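Delta toxin (Clostridium perfringens, PDB 2YGT) is a haemolytic beta-pore-forming toxin, related in sequence to the leukocidin/hemolysin toxins, that probably perforates host cell membranes. Local coordinates at residues V155-Y159 with S218-T222. Residues are numbered along the deposited sequence; the frame is centred on the assembly and turned at random.
Sequences VQPDY and SSLIT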
loop_
_atom_site.group_PDB
_atom_site.type_symbol
_atom_site.label_atom_id
_atom_site.label_comp_id
_atom_site.label_asym_id
_atom_site.label_seq_id
_atom_site.Cartn_x
_atom_site.Cartn_y
_atom_site.Cartn_z
ATOM N N VAL A 155 7.717 -3.248 2.959
ATOM C CA VAL A 155 8.272 -4.518 2.503
ATOM C C VAL A 155 7.196 -5.410 1.892
ATOM O O VAL A 155 6.022 -5.339 2.267
ATOM C CB VAL A 155 8.973 -5.275 3.652
ATOM C CG1 VAL A 155 10.110 -4.443 4.208
ATOM C CG2 VAL A 155 7.978 -5.627 4.753
ATOM N N GLN A 156 7.606 -6.252 0.950
ATOM C CA GLN A 156 6.675 -7.125 0.248
ATOM C C GLN A 156 7.334 -8.431 -0.214
ATOM O O GLN A 156 7.273 -8.770 -1.398
ATOM C CB GLN A 156 6.097 -6.392 -0.960
ATOM C CG GLN A 156 7.160 -5.823 -1.883
ATOM C CD GLN A 156 6.604 -5.410 -3.221
ATOM O OE1 GLN A 156 5.393 -5.309 -3.392
ATOM N NE2 GLN A 156 7.488 -5.169 -4.183
ATOM N N PRO A 157 7.959 -9.174 0.719
ATOM C CA PRO A 157 8.623 -10.433 0.361
ATOM C C PRO A 157 7.706 -11.364 -0.429
ATOM O O PRO A 157 6.595 -11.653 0.015
ATOM C CB PRO A 157 8.967 -11.049 1.729
ATOM C CG PRO A 157 8.131 -10.280 2.723
ATOM C CD PRO A 157 8.097 -8.898 2.157
ATOM N N ASP A 158 8.173 -11.804 -1.594
ATOM C CA ASP A 158 7.447 -12.756 -2.432
ATOM C C ASP A 158 6.255 -12.150 -3.168
ATOM O O ASP A 158 5.545 -12.852 -3.887
ATOM C CB ASP A 158 7.001 -13.973 -1.618
ATOM C CG ASP A 158 8.169 -14.743 -1.038
ATOM O OD1 ASP A 158 9.314 -14.489 -1.465
ATOM O OD2 ASP A 158 7.942 -15.602 -0.159
ATOM N N TYR A 159 6.041 -10.851 -2.985
ATOM C CA TYR A 159 4.958 -10.143 -3.661
ATOM C C TYR A 159 5.502 -9.061 -4.586
ATOM O O TYR A 159 6.633 -8.605 -4.429
ATOM C CB TYR A 159 4.017 -9.492 -2.640
ATOM C CG TYR A 159 3.108 -10.455 -1.911
ATOM C CD1 TYR A 159 3.621 -11.379 -1.003
ATOM C CD2 TYR A 159 1.729 -10.426 -2.112
ATOM C CE1 TYR A 159 2.786 -12.255 -0.330
ATOM C CE2 TYR A 159 0.890 -11.297 -1.441
ATOM C CZ TYR A 159 1.422 -12.208 -0.552
ATOM O OH TYR A 159 0.581 -13.073 0.116
ATOM N N SER A 218 6.297 -15.499 3.400
ATOM C CA SER A 218 6.268 -14.046 3.460
ATOM C C SER A 218 5.492 -13.596 4.692
ATOM O O SER A 218 4.545 -14.261 5.111
ATOM C CB SER A 218 5.608 -13.474 2.207
ATOM O OG SER A 218 5.346 -12.091 2.363
ATOM N N SER A 219 5.892 -12.470 5.273
ATOM C CA SER A 219 5.161 -11.909 6.402
ATOM C C SER A 219 3.782 -11.415 5.960
ATOM O O SER A 219 2.885 -11.217 6.784
ATOM C CB SER A 219 5.952 -10.776 7.055
ATOM O OG SER A 219 6.373 -9.829 6.094
ATOM N N LEU A 220 3.616 -11.220 4.654
ATOM C CA LEU A 220 2.322 -10.845 4.099
ATOM C C LEU A 220 1.312 -11.984 4.236
ATOM O O LEU A 220 0.103 -11.759 4.191
ATOM C CB LEU A 220 2.462 -10.426 2.634
ATOM C CG LEU A 220 2.769 -8.946 2.388
ATOM C CD1 LEU A 220 4.046 -8.517 3.105
ATOM C CD2 LEU A 220 2.854 -8.652 0.899
ATOM N N ILE A 221 1.814 -13.204 4.404
ATOM C CA ILE A 221 0.949 -14.368 4.552
ATOM C C ILE A 221 0.732 -14.740 6.018
ATOM O O ILE A 221 -0.376 -15.104 6.414
ATOM C CB ILE A 221 1.497 -15.590 3.780
ATOM C CG1 ILE A 221 1.350 -15.376 2.273
ATOM C CG2 ILE A 221 0.779 -16.859 4.204
ATOM C CD1 ILE A 221 1.956 -16.482 1.432
ATOM N N THR A 222 1.784 -14.643 6.823
ATOM C CA THR A 222 1.694 -15.017 8.231
ATOM C C THR A 222 1.065 -13.919 9.089
ATOM O O THR A 222 0.361 -14.207 10.057
ATOM C CB THR A 222 3.075 -15.389 8.819
ATOM O OG1 THR A 222 3.993 -14.305 8.627
ATOM C CG2 THR A 222 3.628 -16.651 8.155
HETATM O O HOH W 1 5.814 -16.839 1.080
#
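S218 and P157 make the direct polar link between the type II turn Q156–Y159 and the short helix 219–222, a compact case of an N-cap hydroxyl that both donates and accepts. S218 OG, set anti to its own backbone N (chi1 169°), donates to P157 O at 2.7 Å, meeting the carbonyl 21° from its plane, and accepts from L220 N at 3.0 Å. A water adds a second, indirect polar link: it donates to D158 OD2 and accepts from S218 N.

The apolar part belongs to Y159 and L220. Methyl CD2 of L220 sits over one face of the tyrosine ring in a CH-pi contact, 3.5 Å from the centroid, while its other methyl, CD1, reaches P157 CD at 4.2 Å. At the ring edge I221 CG1 comes to 3.2 Å from Y159 OH; that hydroxyl is hydrogen-bonded to P90 O on strand 84–99, and F177 meets the ring edge-to-face.

Because the donor and acceptor roles of a single hydroxyl are both used, helix capping and attachment to the turn that leads from strand 148–155 into strand 159–166 of a different sheet are probably coupled, with the leucine methyl packed on the tyrosine face adding an apolar contact beside it.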